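Phycocyanobilin lyase subunit alpha (Nostoc sp. PCC 7120, PDB 5N3U) associates with CpcF to form a phycocyanin lyase and is probably required for attaching the bilin chromophore to the CpcA gene product. Local coordinates at residues N237-Q251 against Q264-L276. Numbering follows the deposited sequence.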
loop_
_atom_site.group_PDB
_atom_site.type_symbol
_atom_site.label_atom_id
_atom_site.label_comp_id
_atom_site.label_asym_id
_atom_site.label_seq_id
_atom_site.Cartn_x
_atom_site.Cartn_y
_atom_site.Cartn_z
ATOM N N ASN A 237 6.862 11.722 6.484
ATOM C CA ASN A 237 6.880 12.934 5.663
ATOM C C ASN A 237 5.600 13.355 5.132
ATOM O O ASN A 237 5.341 14.532 5.004
ATOM C CB ASN A 237 7.881 12.741 4.518
ATOM C CG ASN A 237 9.295 12.688 5.020
ATOM O OD1 ASN A 237 9.585 13.117 6.116
ATOM N ND2 ASN A 237 10.175 12.181 4.208
ATOM N N SER A 238 4.745 12.395 4.762
ATOM C CA SER A 238 3.448 12.748 4.338
ATOM C C SER A 238 2.695 13.677 5.250
ATOM O O SER A 238 2.014 14.583 4.794
ATOM C CB SER A 238 2.607 11.486 4.101
ATOM O OG SER A 238 2.995 10.945 2.860
ATOM N N PHE A 239 2.708 13.393 6.529
ATOM C CA PHE A 239 2.037 14.289 7.486
ATOM C C PHE A 239 2.801 15.625 7.611
ATOM O O PHE A 239 2.196 16.681 7.750
ATOM C CB PHE A 239 2.005 13.647 8.837
ATOM C CG PHE A 239 1.086 12.498 8.891
ATOM C CD1 PHE A 239 -0.290 12.723 8.973
ATOM C CD2 PHE A 239 1.587 11.186 8.805
ATOM C CE1 PHE A 239 -1.197 11.600 8.994
ATOM C CE2 PHE A 239 0.712 10.077 8.822
ATOM C CZ PHE A 239 -0.674 10.296 8.884
ATOM N N LYS A 240 4.115 15.553 7.599
ATOM C CA LYS A 240 4.889 16.807 7.612
ATOM C C LYS A 240 4.551 17.702 6.465
ATOM O O LYS A 240 4.366 18.920 6.630
ATOM C CB LYS A 240 6.368 16.540 7.664
ATOM C CG LYS A 240 6.792 15.802 8.901
ATOM C CD LYS A 240 8.294 15.735 8.887
ATOM C CE LYS A 240 8.814 14.787 9.855
ATOM N NZ LYS A 240 10.250 15.058 10.153
ATOM N N LEU A 241 4.419 17.130 5.264
ATOM C CA LEU A 241 4.129 17.941 4.111
ATOM C C LEU A 241 2.778 18.526 4.135
ATOM O O LEU A 241 2.556 19.677 3.627
ATOM C CB LEU A 241 4.321 17.097 2.801
ATOM C CG LEU A 241 5.760 16.752 2.468
ATOM C CD1 LEU A 241 5.741 15.618 1.453
ATOM C CD2 LEU A 241 6.383 18.035 1.869
ATOM N N ILE A 242 1.824 17.783 4.680
ATOM C CA ILE A 242 0.465 18.365 4.787
ATOM C C ILE A 242 0.447 19.532 5.769
ATOM O O ILE A 242 -0.209 20.511 5.527
ATOM C CB ILE A 242 -0.575 17.316 5.284
ATOM C CG1 ILE A 242 -0.787 16.265 4.246
ATOM C CG2 ILE A 242 -1.916 17.974 5.601
ATOM C CD1 ILE A 242 -1.360 16.845 2.984
ATOM N N ALA A 243 1.163 19.389 6.864
ATOM C CA ALA A 243 1.251 20.481 7.844
ATOM C C ALA A 243 1.909 21.704 7.229
ATOM O O ALA A 243 1.334 22.803 7.235
ATOM C CB ALA A 243 2.008 19.980 9.023
ATOM N N LEU A 244 3.038 21.493 6.546
ATOM C CA LEU A 244 3.743 22.606 5.863
ATOM C C LEU A 244 2.935 23.234 4.806
ATOM O O LEU A 244 2.883 24.440 4.655
ATOM C CB LEU A 244 5.158 22.188 5.387
ATOM C CG LEU A 244 6.089 21.806 6.513
ATOM C CD1 LEU A 244 7.399 21.092 6.105
ATOM C CD2 LEU A 244 6.437 23.091 7.310
ATOM N N LYS A 245 2.186 22.434 4.086
ATOM C CA LYS A 245 1.329 22.989 3.091
ATOM C C LYS A 245 0.322 23.955 3.694
ATOM O O LYS A 245 -0.040 24.938 3.063
ATOM C CB LYS A 245 0.505 21.846 2.488
ATOM C CG LYS A 245 -0.535 22.275 1.543
ATOM C CD LYS A 245 -1.352 21.059 1.169
ATOM C CE LYS A 245 -2.125 21.287 -0.085
ATOM N NZ LYS A 245 -3.387 21.944 0.260
ATOM N N GLY A 246 -0.213 23.621 4.856
ATOM C CA GLY A 246 -1.206 24.521 5.487
ATOM C C GLY A 246 -0.516 25.797 5.947
ATOM O O GLY A 246 -1.010 26.897 5.812
ATOM N N LEU A 247 0.671 25.676 6.433
ATOM C CA LEU A 247 1.429 26.876 6.774
ATOM C C LEU A 247 1.671 27.767 5.542
ATOM O O LEU A 247 1.480 28.991 5.573
ATOM C CB LEU A 247 2.731 26.488 7.427
ATOM C CG LEU A 247 2.760 26.453 8.917
ATOM C CD1 LEU A 247 1.888 25.363 9.496
ATOM C CD2 LEU A 247 4.170 26.221 9.420
ATOM N N LEU A 248 1.993 27.138 4.433
ATOM C CA LEU A 248 2.278 27.816 3.215
ATOM C C LEU A 248 1.075 28.520 2.713
ATOM O O LEU A 248 1.115 29.688 2.337
ATOM C CB LEU A 248 2.797 26.782 2.151
ATOM C CG LEU A 248 3.094 27.348 0.766
ATOM C CD1 LEU A 248 4.011 28.560 0.917
ATOM C CD2 LEU A 248 3.759 26.278 -0.102
ATOM N N GLU A 249 -0.033 27.855 2.734
ATOM C CA GLU A 249 -1.248 28.480 2.301
ATOM C C GLU A 249 -1.666 29.715 3.119
ATOM O O GLU A 249 -2.222 30.654 2.562
ATOM C CB GLU A 249 -2.369 27.489 2.320
ATOM C CG GLU A 249 -2.252 26.434 1.251
ATOM C CD GLU A 249 -3.205 25.300 1.544
ATOM O OE1 GLU A 249 -3.347 24.914 2.743
ATOM O OE2 GLU A 249 -3.824 24.791 0.589
ATOM N N HIS A 250 -1.370 29.725 4.402
ATOM C CA HIS A 250 -1.631 30.920 5.247
ATOM C C HIS A 250 -0.706 32.102 4.883
ATOM O O HIS A 250 -1.129 33.227 4.886
ATOM C CB HIS A 250 -1.427 30.521 6.724
ATOM C CG HIS A 250 -1.735 31.604 7.723
ATOM N ND1 HIS A 250 -0.825 32.018 8.682
ATOM C CD2 HIS A 250 -2.870 32.308 7.960
ATOM C CE1 HIS A 250 -1.382 32.938 9.454
ATOM N NE2 HIS A 250 -2.617 33.139 9.032
ATOM N N GLN A 251 0.550 31.818 4.553
ATOM C CA GLN A 251 1.496 32.815 4.102
ATOM C C GLN A 251 1.311 33.280 2.675
ATOM O O GLN A 251 2.113 34.095 2.218
ATOM C CB GLN A 251 2.928 32.291 4.204
ATOM C CG GLN A 251 3.398 31.928 5.590
ATOM C CD GLN A 251 3.112 33.036 6.580
ATOM O OE1 GLN A 251 2.446 32.833 7.611
ATOM N NE2 GLN A 251 3.540 34.235 6.231
ATOM N N GLN A 264 8.814 34.291 4.146
ATOM C CA GLN A 264 8.202 33.268 5.009
ATOM C C GLN A 264 7.681 32.040 4.174
ATOM O O GLN A 264 7.867 30.934 4.545
ATOM C CB GLN A 264 7.036 33.895 5.792
ATOM C CG GLN A 264 7.440 35.023 6.749
ATOM C CD GLN A 264 8.261 34.529 7.920
ATOM O OE1 GLN A 264 8.903 33.469 7.881
ATOM N NE2 GLN A 264 8.227 35.296 9.009
ATOM N N ALA A 265 7.032 32.297 3.059
ATOM C CA ALA A 265 6.626 31.255 2.151
ATOM C C ALA A 265 7.831 30.470 1.638
ATOM O O ALA A 265 7.839 29.247 1.663
ATOM C CB ALA A 265 5.883 31.863 1.012
ATOM N N ILE A 266 8.887 31.168 1.219
ATOM C CA ILE A 266 10.076 30.507 0.773
ATOM C C ILE A 266 10.640 29.658 1.839
ATOM O O ILE A 266 11.087 28.537 1.581
ATOM C CB ILE A 266 11.176 31.529 0.331
ATOM C CG1 ILE A 266 10.750 32.147 -0.986
ATOM C CG2 ILE A 266 12.514 30.880 0.101
ATOM C CD1 ILE A 266 11.365 33.528 -1.276
ATOM N N ARG A 267 10.699 30.183 3.040
ATOM C CA ARG A 267 11.217 29.412 4.169
ATOM C C ARG A 267 10.460 28.052 4.335
ATOM O O ARG A 267 11.070 27.010 4.579
ATOM C CB ARG A 267 10.995 30.237 5.436
ATOM C CG ARG A 267 11.252 29.547 6.765
ATOM C CD ARG A 267 10.514 30.398 7.804
ATOM N NE ARG A 267 10.551 29.854 9.151
ATOM C CZ ARG A 267 9.816 30.349 10.151
ATOM N NH1 ARG A 267 9.008 31.392 9.953
ATOM N NH2 ARG A 267 9.847 29.764 11.333
ATOM N N VAL A 268 9.160 28.128 4.255
ATOM C CA VAL A 268 8.309 26.918 4.365
ATOM C C VAL A 268 8.583 25.957 3.142
ATOM O O VAL A 268 8.760 24.785 3.352
ATOM C CB VAL A 268 6.843 27.340 4.413
ATOM C CG1 VAL A 268 5.895 26.135 4.295
ATOM C CG2 VAL A 268 6.563 28.125 5.707
ATOM N N MET A 269 8.672 26.502 1.922
ATOM C CA MET A 269 8.936 25.684 0.714
ATOM C C MET A 269 10.246 24.994 0.784
ATOM O O MET A 269 10.357 23.839 0.401
ATOM C CB MET A 269 8.802 26.499 -0.548
ATOM C CG MET A 269 7.404 26.809 -0.840
ATOM S SD MET A 269 6.856 27.556 -2.366
ATOM C CE MET A 269 7.457 29.241 -2.120
ATOM N N ASN A 270 11.249 25.658 1.343
ATOM C CA ASN A 270 12.544 25.072 1.489
ATOM C C ASN A 270 12.517 23.906 2.437
ATOM O O ASN A 270 13.270 22.899 2.288
ATOM C CB ASN A 270 13.592 26.107 1.980
ATOM C CG ASN A 270 13.916 27.200 0.914
ATOM O OD1 ASN A 270 13.749 27.007 -0.265
ATOM N ND2 ASN A 270 14.414 28.341 1.362
ATOM N N LEU A 271 11.684 24.016 3.477
ATOM C CA LEU A 271 11.558 22.875 4.384
ATOM C C LEU A 271 10.805 21.693 3.633
ATOM O O LEU A 271 11.162 20.560 3.798
ATOM C CB LEU A 271 10.792 23.259 5.629
ATOM C CG LEU A 271 11.526 24.253 6.524
ATOM C CD1 LEU A 271 10.541 24.859 7.527
ATOM C CD2 LEU A 271 12.699 23.561 7.194
ATOM N N MET A 272 9.826 22.049 2.860
ATOM C CA MET A 272 9.015 21.026 2.164
ATOM C C MET A 272 9.919 20.265 1.200
ATOM O O MET A 272 10.000 19.024 1.247
ATOM C CB MET A 272 7.846 21.664 1.426
ATOM C CG MET A 272 6.772 22.256 2.352
ATOM S SD MET A 272 5.469 23.110 1.560
ATOM C CE MET A 272 4.563 21.710 0.909
ATOM N N ASP A 273 10.732 21.039 0.451
ATOM C CA ASP A 273 11.760 20.469 -0.466
ATOM C C ASP A 273 12.619 19.437 0.212
ATOM O O ASP A 273 12.957 18.418 -0.420
ATOM C CB ASP A 273 12.640 21.523 -1.167
ATOM C CG ASP A 273 11.871 22.386 -2.173
ATOM O OD1 ASP A 273 10.611 22.391 -2.308
ATOM O OD2 ASP A 273 12.550 23.105 -2.951
ATOM N N SER A 274 12.993 19.635 1.475
ATOM C CA SER A 274 13.885 18.703 2.119
ATOM C C SER A 274 13.208 17.403 2.586
ATOM O O SER A 274 13.865 16.536 3.023
ATOM C CB SER A 274 14.545 19.375 3.342
ATOM O OG SER A 274 13.604 19.678 4.375
ATOM N N LEU A 275 11.897 17.302 2.544
ATOM C CA LEU A 275 11.165 16.111 3.019
ATOM C C LEU A 275 10.705 15.227 1.837
ATOM O O LEU A 275 9.764 14.419 1.959
ATOM C CB LEU A 275 9.959 16.620 3.758
ATOM C CG LEU A 275 10.299 17.461 4.973
ATOM C CD1 LEU A 275 9.068 18.041 5.618
ATOM C CD2 LEU A 275 11.048 16.590 5.963
ATOM N N LEU A 276 11.331 15.426 0.691
ATOM C CA LEU A 276 11.076 14.598 -0.524
ATOM C C LEU A 276 12.324 13.638 -0.750
ATOM O O LEU A 276 12.178 12.403 -0.479
ATOM C CB LEU A 276 10.809 15.470 -1.751
ATOM C CG LEU A 276 10.007 16.772 -1.665
ATOM C CD1 LEU A 276 10.212 17.638 -2.910
ATOM C CD2 LEU A 276 8.555 16.466 -1.577
#
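L244, midway along helix 237-250, meets M272 near the C-terminal end of helix 264-273, in an antiparallel helical hairpin at the C-terminal end of this HEAT-repeat protein. The axes of the two helices approach to 9.1 Å at 164°, and no hydrogen bond links the two segments; the contact is mainly apolar packing. M272 can be followed outward: its CB lies 3.9 Å from L241 CD2, and CG presses on L244 CB at 3.4 Å, a tight carbon pair where the two side chains run alongside each other, pointing opposite ways. SD lies between L244 CB and L248 CD2, and a bend at the last torsion (chi3 75°) turns CE toward the backbone of the facing helix, 3.9 Å from L241 O and close to K245 N. With CG, SD and CE gone, as in an alanine here, L244 CB and L248 CD2 would probably lose the chain that fills the space between them. L248 is a knob in the hole formed by A265, V268, M269 and M272. Y155 of the lyase beta subunit (CpcF) also packs on M272, so the hairpin forms part of the interface between the two subunits. Beyond the helix end, L275 lies nearly perpendicular to the L244 side chain, its CD1 3.5 Å from L244 CD1 and 3.7 Å from K240 CB.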